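Local structure of ABC transporter sugar binding protein (3UOR) at residues A[183-188]-A[256-261]; A[187-192]-A[232-237]; A[195-200]-A[228-233]; A[241-246]-A[391-396]. The protein probably binds maltose or a related sugar in the periplasm and delivers it to an ABC transporter, as MalE-type binding proteins do. All coordinates share one frame; numbering follows the deposited sequence.

How the contacts relate
The four contacts show how one region of an alpha/beta binding protein is knitted together by residues distant in sequence. All lie on the same side of the chain's centre, and contact 2 sits between the others, its centre about 11 Å from that of contact 1 and about 8 Å from those of contacts 3 and 4. Contacts 1 and 2 share strand 187-188; contacts 2 and 3 share helix 221-235. Along the chain, contacts 1 to 3 start in turn from residues 183-200, whereas contact 4 brings in the later helix 377-394. Sheet edge pairing, strand-to-helix packing, helix pairing and a polar surface seam thus join into one continuous unit.

Contact 1. Residues A[183-188]-A[256-261]; sequences DRYAIL and NGYYAF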
# COMPACT_ATOMS: atom_id res chain seq x y z
N ASP A 183 -6.11 -31.08 1.03
CA ASP A 183 -6.41 -30.34 2.26
C ASP A 183 -5.44 -29.18 2.51
O ASP A 183 -5.54 -28.49 3.52
CB ASP A 183 -6.43 -31.29 3.47
CG ASP A 183 -7.42 -32.45 3.31
OD1 ASP A 183 -8.55 -32.21 2.82
OD2 ASP A 183 -7.06 -33.59 3.68
N ARG A 184 -4.49 -28.98 1.60
CA ARG A 184 -3.52 -27.90 1.73
C ARG A 184 -3.45 -27.11 0.43
O ARG A 184 -3.92 -27.57 -0.61
CB ARG A 184 -2.15 -28.45 2.12
CG ARG A 184 -2.17 -29.21 3.43
CD ARG A 184 -0.91 -30.05 3.62
NE ARG A 184 0.30 -29.25 3.51
CZ ARG A 184 1.52 -29.75 3.32
NH1 ARG A 184 1.67 -31.06 3.21
NH2 ARG A 184 2.58 -28.94 3.23
N TYR A 185 -2.86 -25.92 0.49
CA TYR A 185 -3.03 -24.96 -0.59
C TYR A 185 -1.72 -24.36 -1.05
O TYR A 185 -0.72 -24.44 -0.35
CB TYR A 185 -4.01 -23.87 -0.16
CG TYR A 185 -5.39 -24.43 0.11
CD1 TYR A 185 -6.34 -24.49 -0.90
CD2 TYR A 185 -5.72 -24.93 1.37
CE1 TYR A 185 -7.61 -25.01 -0.66
CE2 TYR A 185 -6.99 -25.47 1.62
CZ TYR A 185 -7.93 -25.51 0.59
OH TYR A 185 -9.18 -26.04 0.81
N ALA A 186 -1.74 -23.75 -2.23
CA ALA A 186 -0.55 -23.08 -2.74
C ALA A 186 -0.41 -21.68 -2.13
O ALA A 186 0.68 -21.28 -1.75
CB ALA A 186 -0.59 -23.02 -4.26
N ILE A 187 -1.51 -20.94 -2.02
CA ILE A 187 -1.43 -19.53 -1.63
C ILE A 187 -2.62 -19.10 -0.78
O ILE A 187 -3.75 -19.54 -1.01
CB ILE A 187 -1.36 -18.61 -2.87
CG1 ILE A 187 -1.12 -17.15 -2.48
CG2 ILE A 187 -2.64 -18.72 -3.68
CD1 ILE A 187 -0.81 -16.27 -3.69
N LEU A 188 -2.36 -18.23 0.19
CA LEU A 188 -3.40 -17.63 1.01
C LEU A 188 -3.65 -16.16 0.63
O LEU A 188 -2.75 -15.33 0.70
CB LEU A 188 -3.03 -17.71 2.49
CG LEU A 188 -3.98 -16.92 3.39
CD1 LEU A 188 -5.36 -17.55 3.37
CD2 LEU A 188 -3.45 -16.83 4.82
N ASN A 256 3.45 -24.02 9.17
CA ASN A 256 2.88 -25.36 9.26
C ASN A 256 2.66 -25.98 7.90
O ASN A 256 2.34 -27.16 7.80
CB ASN A 256 1.56 -25.33 10.04
CG ASN A 256 1.77 -25.42 11.54
OD1 ASN A 256 2.80 -25.92 12.00
ND2 ASN A 256 0.79 -24.93 12.30
N GLY A 257 2.81 -25.19 6.84
CA GLY A 257 2.70 -25.72 5.49
C GLY A 257 1.27 -25.81 4.96
O GLY A 257 1.05 -26.43 3.91
N TYR A 258 0.32 -25.20 5.65
CA TYR A 258 -1.07 -25.14 5.16
C TYR A 258 -1.15 -24.45 3.79
O TYR A 258 -2.04 -24.72 2.99
CB TYR A 258 -1.98 -24.44 6.17
CG TYR A 258 -3.47 -24.41 5.80
CD1 TYR A 258 -4.12 -25.55 5.33
CD2 TYR A 258 -4.23 -23.26 5.98
CE1 TYR A 258 -5.48 -25.52 5.01
CE2 TYR A 258 -5.59 -23.22 5.66
CZ TYR A 258 -6.20 -24.35 5.18
OH TYR A 258 -7.55 -24.31 4.87
N TYR A 259 -0.21 -23.54 3.53
CA TYR A 259 -0.08 -22.91 2.22
C TYR A 259 1.35 -22.45 2.04
O TYR A 259 2.00 -22.07 3.01
CB TYR A 259 -1.06 -21.73 2.07
CG TYR A 259 -1.20 -20.88 3.31
CD1 TYR A 259 -2.25 -21.08 4.20
CD2 TYR A 259 -0.27 -19.89 3.61
CE1 TYR A 259 -2.38 -20.32 5.32
CE2 TYR A 259 -0.39 -19.13 4.75
CZ TYR A 259 -1.45 -19.35 5.60
OH TYR A 259 -1.58 -18.58 6.73
N ALA A 260 1.84 -22.50 0.80
CA ALA A 260 3.22 -22.17 0.48
C ALA A 260 3.49 -20.67 0.32
O ALA A 260 4.59 -20.18 0.67
CB ALA A 260 3.63 -22.92 -0.78
N PHE A 261 2.51 -19.94 -0.23
CA PHE A 261 2.62 -18.49 -0.44
C PHE A 261 1.59 -17.73 0.38
O PHE A 261 0.47 -18.19 0.62
CB PHE A 261 2.38 -18.09 -1.91
CG PHE A 261 3.28 -18.78 -2.91
CD1 PHE A 261 4.51 -19.30 -2.54
CD2 PHE A 261 2.89 -18.88 -4.24
CE1 PHE A 261 5.33 -19.90 -3.47
CE2 PHE A 261 3.70 -19.49 -5.18
CZ PHE A 261 4.93 -20.00 -4.79
O HOH W 1 1.37 -25.89 1.20
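With chi1 at 40°, Tyr259 carries its ring in the cramped position between backbone N and carbonyl carbon; the backbone sets Leu188 CB over that ring, and chi1 171° (CG trans to N) with chi2 carries CD2 on to Tyr259 CZ. The backbones pair in parallel, strand 187-188 beside strand 259-264, in the mixed sheet of a periplasmic-binding alpha/beta fold. Leu188 CB stands 3.5 Å from the Tyr259 ring centroid, almost on the ring normal, a CH-pi contact. The Tyr259 hydroxyl is engaged with Val250 O, tying the ring to helix 250-256. Phe261 bonds on both sides of Ile187, as a parallel pair should: its N reaches Ala186 O at 2.7 Å, and its O takes Leu188 N at 2.9 Å. Further back, the edge of Tyr185 meets the face of Tyr258 in an offset T-shaped pair, planes at 86°. Gly257 ends helix 250-256 in a Schellman motif, and Arg184 grips its carbonyl side-on, NE 2.9 Å and NH2 3.0 Å from Gly257 O, both arriving from the same face of the carbonyl while the oxygen lies in the guanidinium plane. A water donates to that same Gly257 O at 2.8 Å and also to Tyr185 O.

Contact 2. Residues A[187-192]-A[232-237]; sequences ILMPLN and NMYQQG
Tyr234 and Met189 meet where the end of helix 221-235 packs against the chain leaving strand 187-188. The tyrosine points its phenol at the backbone, and its hydroxyl donates to Met189 O at 2.7 Å. The carbonyl oxygen lies at the edge of the ring, close to the ring plane, while the hydroxyl sits 24° away from the carbonyl plane. A buried carbonyl beyond the end of the strand is thereby satisfied by a side chain from a helix.

Leu191 and Tyr234 run alongside each other, pointing opposite ways, and Leu191 CD2 lies over one ring face, 3.4 Å from Tyr234 CZ. Edge and face of one phenol are therefore used by residues two apart in the loop, which limits how far the ring can swing or turn. Met189 runs out at about a right angle to Met233. A bend at its last torsion (chi3 -66°) brings the methyl back to the helix, where Met189 CE lies 3.5 Å from Met233 SD and 3.8 Å from Tyr234 CE2, wedged between consecutive helix residues. Ile187 makes a looser apolar approach, CG2 to Met233 SD at 4.3 Å.

Gly237, with positive phi, closes the last turn in a Schellman motif. Around this strand-to-helix junction, Met173 of helix 166-180 touches both Ile187 and Met233, Leu263 of strand 259-264 backs Met189, and Val392 of helix 377-394 touches both Leu191 and Tyr234.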
# COMPACT_ATOMS: atom_id res chain seq x y z
N ILE A 187 -1.51 -20.94 -2.02
CA ILE A 187 -1.43 -19.53 -1.63
C ILE A 187 -2.62 -19.10 -0.78
O ILE A 187 -3.75 -19.54 -1.01
CB ILE A 187 -1.36 -18.61 -2.87
CG1 ILE A 187 -1.12 -17.15 -2.48
CG2 ILE A 187 -2.64 -18.72 -3.68
CD1 ILE A 187 -0.81 -16.27 -3.69
N LEU A 188 -2.36 -18.23 0.19
CA LEU A 188 -3.40 -17.63 1.01
C LEU A 188 -3.65 -16.16 0.63
O LEU A 188 -2.75 -15.33 0.70
CB LEU A 188 -3.03 -17.71 2.49
CG LEU A 188 -3.98 -16.92 3.39
CD1 LEU A 188 -5.36 -17.55 3.37
CD2 LEU A 188 -3.45 -16.83 4.82
N MET A 189 -4.88 -15.88 0.22
CA MET A 189 -5.35 -14.54 -0.09
C MET A 189 -6.75 -14.41 0.52
O MET A 189 -7.74 -14.80 -0.11
CB MET A 189 -5.49 -14.34 -1.61
CG MET A 189 -4.22 -14.54 -2.42
SD MET A 189 -4.42 -14.09 -4.17
CE MET A 189 -5.60 -15.37 -4.70
N PRO A 190 -6.83 -13.89 1.75
CA PRO A 190 -8.13 -13.82 2.44
C PRO A 190 -9.16 -13.03 1.65
O PRO A 190 -8.87 -11.93 1.21
CB PRO A 190 -7.80 -13.11 3.75
CG PRO A 190 -6.33 -13.31 3.94
CD PRO A 190 -5.74 -13.32 2.55
N LEU A 191 -10.36 -13.60 1.47
CA LEU A 191 -11.40 -13.03 0.63
C LEU A 191 -11.99 -11.70 1.14
O LEU A 191 -12.66 -10.99 0.40
CB LEU A 191 -12.53 -14.05 0.45
CG LEU A 191 -12.20 -15.19 -0.51
CD1 LEU A 191 -13.23 -16.31 -0.42
CD2 LEU A 191 -12.10 -14.67 -1.94
N ASN A 192 -11.72 -11.38 2.41
CA ASN A 192 -12.19 -10.12 2.99
C ASN A 192 -11.26 -8.95 2.70
O ASN A 192 -11.57 -7.81 3.05
CB ASN A 192 -12.33 -10.27 4.51
CG ASN A 192 -11.03 -10.66 5.17
OD1 ASN A 192 -10.54 -11.78 5.00
ND2 ASN A 192 -10.43 -9.73 5.92
N ASN A 232 -9.74 -17.61 -10.64
CA ASN A 232 -9.23 -18.93 -11.03
C ASN A 232 -8.45 -19.63 -9.92
O ASN A 232 -8.53 -20.85 -9.80
CB ASN A 232 -8.36 -18.82 -12.29
CG ASN A 232 -7.93 -20.17 -12.81
OD1 ASN A 232 -8.76 -20.99 -13.21
ND2 ASN A 232 -6.63 -20.42 -12.82
N MET A 233 -7.70 -18.89 -9.11
CA MET A 233 -6.88 -19.50 -8.06
C MET A 233 -7.75 -20.21 -7.01
O MET A 233 -7.36 -21.23 -6.48
CB MET A 233 -6.01 -18.45 -7.36
CG MET A 233 -4.98 -17.77 -8.27
SD MET A 233 -3.78 -16.81 -7.31
CE MET A 233 -3.49 -15.48 -8.47
N TYR A 234 -8.89 -19.63 -6.67
CA TYR A 234 -9.78 -20.33 -5.74
C TYR A 234 -10.45 -21.52 -6.40
O TYR A 234 -10.58 -22.56 -5.78
CB TYR A 234 -10.84 -19.40 -5.16
CG TYR A 234 -10.26 -18.20 -4.46
CD1 TYR A 234 -10.06 -18.19 -3.09
CD2 TYR A 234 -9.91 -17.07 -5.19
CE1 TYR A 234 -9.52 -17.06 -2.47
CE2 TYR A 234 -9.38 -15.96 -4.58
CZ TYR A 234 -9.18 -15.96 -3.23
OH TYR A 234 -8.67 -14.82 -2.66
N GLN A 235 -10.88 -21.36 -7.65
CA GLN A 235 -11.63 -22.42 -8.30
C GLN A 235 -10.74 -23.61 -8.62
O GLN A 235 -11.24 -24.74 -8.73
CB GLN A 235 -12.40 -21.94 -9.54
CG GLN A 235 -13.33 -20.73 -9.35
CD GLN A 235 -14.20 -20.80 -8.10
OE1 GLN A 235 -14.47 -21.87 -7.57
NE2 GLN A 235 -14.65 -19.65 -7.64
N GLN A 236 -9.43 -23.40 -8.78
CA GLN A 236 -8.52 -24.53 -9.02
C GLN A 236 -8.15 -25.20 -7.70
O GLN A 236 -7.55 -26.27 -7.70
CB GLN A 236 -7.24 -24.11 -9.75
CG GLN A 236 -7.45 -23.45 -11.08
CD GLN A 236 -8.03 -24.39 -12.10
OE1 GLN A 236 -7.96 -25.61 -11.94
NE2 GLN A 236 -8.63 -23.83 -13.15
N GLY A 237 -8.49 -24.57 -6.59
CA GLY A 237 -8.11 -25.10 -5.29
C GLY A 237 -6.69 -24.69 -4.91
O GLY A 237 -6.09 -25.30 -4.01

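Contact 3. Residues A[195-200]-A[228-233]; sequences EQQLSF and GFYDNM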
# COMPACT_ATOMS: atom_id res chain seq x y z
N GLU A 195 -6.70 -5.93 -1.32
CA GLU A 195 -5.39 -5.55 -1.87
C GLU A 195 -4.87 -6.51 -2.94
O GLU A 195 -4.19 -6.09 -3.88
CB GLU A 195 -4.35 -5.34 -0.75
CG GLU A 195 -4.57 -4.08 0.08
CD GLU A 195 -5.55 -4.27 1.25
OE1 GLU A 195 -6.21 -5.32 1.32
OE2 GLU A 195 -5.67 -3.36 2.10
N GLN A 196 -5.19 -7.79 -2.80
CA GLN A 196 -4.72 -8.78 -3.77
C GLN A 196 -5.34 -8.55 -5.16
O GLN A 196 -4.62 -8.44 -6.15
CB GLN A 196 -5.00 -10.19 -3.28
CG GLN A 196 -4.31 -10.55 -1.96
CD GLN A 196 -5.11 -10.12 -0.76
OE1 GLN A 196 -6.09 -9.39 -0.89
NE2 GLN A 196 -4.70 -10.57 0.42
N GLN A 197 -6.67 -8.47 -5.24
CA GLN A 197 -7.37 -8.24 -6.51
C GLN A 197 -6.89 -6.93 -7.06
O GLN A 197 -6.64 -6.80 -8.26
CB GLN A 197 -8.91 -8.09 -6.33
CG GLN A 197 -9.56 -9.18 -5.55
CD GLN A 197 -9.54 -8.93 -4.04
OE1 GLN A 197 -8.48 -9.03 -3.39
NE2 GLN A 197 -10.72 -8.60 -3.47
N LEU A 198 -6.82 -5.94 -6.18
CA LEU A 198 -6.39 -4.61 -6.62
C LEU A 198 -4.98 -4.66 -7.23
O LEU A 198 -4.74 -4.06 -8.28
CB LEU A 198 -6.47 -3.60 -5.47
CG LEU A 198 -5.91 -2.21 -5.79
CD1 LEU A 198 -6.70 -1.61 -6.94
CD2 LEU A 198 -6.01 -1.31 -4.56
N SER A 199 -4.05 -5.36 -6.58
CA SER A 199 -2.68 -5.47 -7.09
C SER A 199 -2.69 -5.99 -8.51
O SER A 199 -2.09 -5.40 -9.40
CB SER A 199 -1.82 -6.41 -6.22
OG SER A 199 -1.72 -5.89 -4.90
N PHE A 200 -3.41 -7.10 -8.74
CA PHE A 200 -3.46 -7.71 -10.07
C PHE A 200 -4.15 -6.81 -11.09
O PHE A 200 -3.82 -6.87 -12.28
CB PHE A 200 -4.11 -9.11 -10.02
CG PHE A 200 -3.31 -10.09 -9.23
CD1 PHE A 200 -1.96 -10.30 -9.53
CD2 PHE A 200 -3.88 -10.79 -8.17
CE1 PHE A 200 -1.20 -11.20 -8.80
CE2 PHE A 200 -3.11 -11.70 -7.44
CZ PHE A 200 -1.76 -11.90 -7.76
N GLY A 228 -10.47 -12.56 -13.64
CA GLY A 228 -10.30 -13.93 -14.12
C GLY A 228 -9.15 -14.67 -13.43
O GLY A 228 -9.32 -15.80 -12.93
N PHE A 229 -7.98 -14.02 -13.41
CA PHE A 229 -6.76 -14.60 -12.82
C PHE A 229 -6.96 -14.86 -11.32
O PHE A 229 -6.65 -15.94 -10.81
CB PHE A 229 -5.58 -13.64 -13.05
CG PHE A 229 -4.26 -14.13 -12.52
CD1 PHE A 229 -3.68 -15.28 -13.03
CD2 PHE A 229 -3.58 -13.41 -11.55
CE1 PHE A 229 -2.45 -15.73 -12.56
CE2 PHE A 229 -2.36 -13.83 -11.07
CZ PHE A 229 -1.78 -15.00 -11.57
N TYR A 230 -7.51 -13.87 -10.61
CA TYR A 230 -7.77 -13.97 -9.18
C TYR A 230 -8.82 -15.07 -8.84
O TYR A 230 -8.59 -15.93 -7.99
CB TYR A 230 -8.23 -12.60 -8.68
CG TYR A 230 -8.67 -12.52 -7.24
CD1 TYR A 230 -7.74 -12.34 -6.21
CD2 TYR A 230 -10.03 -12.56 -6.89
CE1 TYR A 230 -8.15 -12.22 -4.89
CE2 TYR A 230 -10.44 -12.45 -5.57
CZ TYR A 230 -9.49 -12.27 -4.57
OH TYR A 230 -9.87 -12.15 -3.25
N ASP A 231 -9.96 -15.05 -9.51
CA ASP A 231 -11.01 -16.06 -9.25
C ASP A 231 -10.48 -17.47 -9.54
O ASP A 231 -10.71 -18.42 -8.78
CB ASP A 231 -12.23 -15.77 -10.11
CG ASP A 231 -13.39 -16.71 -9.82
OD1 ASP A 231 -13.56 -17.14 -8.66
OD2 ASP A 231 -14.15 -16.99 -10.77
N ASN A 232 -9.74 -17.61 -10.64
CA ASN A 232 -9.23 -18.93 -11.03
C ASN A 232 -8.45 -19.63 -9.92
O ASN A 232 -8.53 -20.85 -9.80
CB ASN A 232 -8.36 -18.82 -12.29
CG ASN A 232 -7.93 -20.17 -12.81
OD1 ASN A 232 -8.76 -20.99 -13.21
ND2 ASN A 232 -6.63 -20.42 -12.82
N MET A 233 -7.70 -18.89 -9.11
CA MET A 233 -6.88 -19.50 -8.06
C MET A 233 -7.75 -20.21 -7.01
O MET A 233 -7.36 -21.23 -6.48
CB MET A 233 -6.01 -18.45 -7.36
CG MET A 233 -4.98 -17.77 -8.27
SD MET A 233 -3.78 -16.81 -7.31
CE MET A 233 -3.49 -15.48 -8.47
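Helix 195-202 packs on helix 221-235 in an inclined, roughly antiparallel pair, the local axes 9.9 Å apart and their directions at 138°; Gln197 and Tyr230 mark the closest backbone approach. The aliphatic part of Gln197 covers the tyrosine ring: CG stands 3.3 Å from the Tyr230 ring centroid in a CH-pi contact over the face. A turn at chi2 (87°) then leads the amide outward across the ring, with CD 3.3 Å from Tyr230 OH. From the neighbouring position Gln196 adds its CB near Tyr230 CE1, while its own amide nitrogen is bonded to Glu193.

One turn after Gln197, Phe200 offers its ring face to the edge of Phe229, the residue before Tyr230, in a T-shaped pair, centroids 5.1 Å apart and planes at 86°. Phe229 CE2 comes down near the rim of the Phe200 ring, 3.7 Å from Phe200 CE1. Met233 closes the row, its methyl CE 3.9 Å from Phe200 CE2. Trp166 stacks on Phe229 and also meets Phe200, extending the aromatic cluster beyond the two helices.

Much of the pairing rests on close fit, dispersion and the weak electrostatics of C-H groups directed at ring faces.

Contact 4. Residues A[241-246]-A[391-396]; sequences KVSETQ and VVRGGQ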
# COMPACT_ATOMS: atom_id res chain seq x y z
N LYS A 241 -10.87 -20.88 0.08
CA LYS A 241 -11.96 -19.92 0.08
C LYS A 241 -12.28 -19.49 1.50
O LYS A 241 -13.29 -19.90 2.07
CB LYS A 241 -13.20 -20.54 -0.61
CG LYS A 241 -12.99 -20.76 -2.10
CD LYS A 241 -14.23 -21.35 -2.75
CE LYS A 241 -13.99 -21.57 -4.23
NZ LYS A 241 -15.15 -22.23 -4.92
N VAL A 242 -11.42 -18.65 2.07
CA VAL A 242 -11.58 -18.23 3.45
C VAL A 242 -11.39 -16.73 3.63
O VAL A 242 -10.73 -16.09 2.80
CB VAL A 242 -10.59 -18.95 4.38
CG1 VAL A 242 -10.92 -20.44 4.45
CG2 VAL A 242 -9.18 -18.76 3.89
N SER A 243 -11.98 -16.20 4.71
CA SER A 243 -11.71 -14.84 5.18
C SER A 243 -10.63 -14.91 6.25
O SER A 243 -10.34 -16.00 6.75
CB SER A 243 -12.96 -14.21 5.77
OG SER A 243 -13.92 -13.98 4.75
N GLU A 244 -10.04 -13.78 6.61
CA GLU A 244 -8.90 -13.78 7.55
C GLU A 244 -9.28 -14.34 8.91
O GLU A 244 -8.47 -14.97 9.58
CB GLU A 244 -8.29 -12.38 7.72
CG GLU A 244 -7.12 -12.37 8.72
CD GLU A 244 -6.28 -11.10 8.65
OE1 GLU A 244 -6.75 -10.10 8.05
OE2 GLU A 244 -5.15 -11.10 9.21
N THR A 245 -10.53 -14.11 9.29
CA THR A 245 -11.06 -14.59 10.55
C THR A 245 -11.13 -16.12 10.59
O THR A 245 -11.09 -16.72 11.67
CB THR A 245 -12.46 -13.99 10.82
OG1 THR A 245 -13.07 -14.68 11.91
CG2 THR A 245 -13.34 -14.13 9.59
N GLN A 246 -11.22 -16.73 9.41
CA GLN A 246 -11.32 -18.19 9.30
C GLN A 246 -9.95 -18.84 9.31
O GLN A 246 -9.85 -20.06 9.37
CB GLN A 246 -12.03 -18.59 8.02
CG GLN A 246 -13.40 -17.98 7.85
CD GLN A 246 -14.04 -18.43 6.56
OE1 GLN A 246 -14.14 -17.66 5.61
NE2 GLN A 246 -14.47 -19.69 6.52
N VAL A 391 -18.31 -13.59 -6.44
CA VAL A 391 -17.83 -14.35 -7.58
C VAL A 391 -17.13 -15.62 -7.10
O VAL A 391 -17.42 -16.71 -7.59
CB VAL A 391 -16.88 -13.52 -8.43
CG1 VAL A 391 -16.05 -14.42 -9.36
CG2 VAL A 391 -17.66 -12.49 -9.20
N VAL A 392 -16.21 -15.47 -6.14
CA VAL A 392 -15.47 -16.63 -5.63
C VAL A 392 -16.35 -17.64 -4.89
O VAL A 392 -16.28 -18.84 -5.13
CB VAL A 392 -14.33 -16.22 -4.70
CG1 VAL A 392 -13.63 -17.46 -4.18
CG2 VAL A 392 -13.32 -15.29 -5.45
N ARG A 393 -17.17 -17.17 -3.96
CA ARG A 393 -17.94 -18.06 -3.12
C ARG A 393 -19.23 -18.50 -3.80
O ARG A 393 -19.53 -19.67 -3.84
CB ARG A 393 -18.26 -17.41 -1.77
CG ARG A 393 -17.03 -17.09 -0.93
CD ARG A 393 -17.42 -16.76 0.52
NE ARG A 393 -16.55 -17.47 1.45
CZ ARG A 393 -15.82 -16.86 2.38
NH1 ARG A 393 -15.87 -15.55 2.50
NH2 ARG A 393 -15.04 -17.56 3.19
N GLY A 394 -19.99 -17.55 -4.36
CA GLY A 394 -21.30 -17.86 -4.91
C GLY A 394 -21.28 -18.25 -6.37
O GLY A 394 -22.28 -18.65 -6.92
N GLY A 395 -20.13 -18.15 -7.02
CA GLY A 395 -20.09 -18.47 -8.44
C GLY A 395 -20.83 -17.46 -9.31
O GLY A 395 -21.10 -17.75 -10.47
N GLN A 396 -21.15 -16.28 -8.77
CA GLN A 396 -21.66 -15.21 -9.62
C GLN A 396 -20.80 -15.12 -10.89
O GLN A 396 -19.59 -15.29 -10.82
CB GLN A 396 -21.68 -13.86 -8.88
CG GLN A 396 -21.99 -12.68 -9.78
CD GLN A 396 -22.31 -11.41 -9.01
OE1 GLN A 396 -22.15 -11.35 -7.80
NE2 GLN A 396 -22.78 -10.39 -9.71
O HOH W 2 -17.53 -21.50 -3.95
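Lys241 lies along Val392 near the end of helix 377-394, and its extended chain can be followed outward. CB points toward the helix; CG meets Val392 CG1 at 4.0 Å; CD is about equally far from that methyl and from Val392 O; CE comes 3.7 Å from Val392 O. At the tip, NZ donates to a water at 2.7 Å, and this water donates in turn to Arg393 O, again at 2.7 Å. NZ is also hydrogen-bonded to OE1 of Gln235 in helix 221-235, and the NE2 of Gln235 donates to Val392 O.

Arg393 reaches the other way, into the loop 241-246. Its NH2 makes weak, bent bonds to Lys241 O at 3.1 Å and to Gln246 OE1, while its NH1 has a straight but long and weak bond to Ser243 OG at 3.4 Å. Gln246 OE1 is steadied from within the loop by Ser243 N at 2.8 Å. The firmer partner of the guanidinium is Glu389, a salt bridge one helical turn back.

This surface seam is largely polar and partly water-mediated. The lysine charge probably suits the negative end of the helix dipole, while that of the arginine is probably balanced mainly by Glu389.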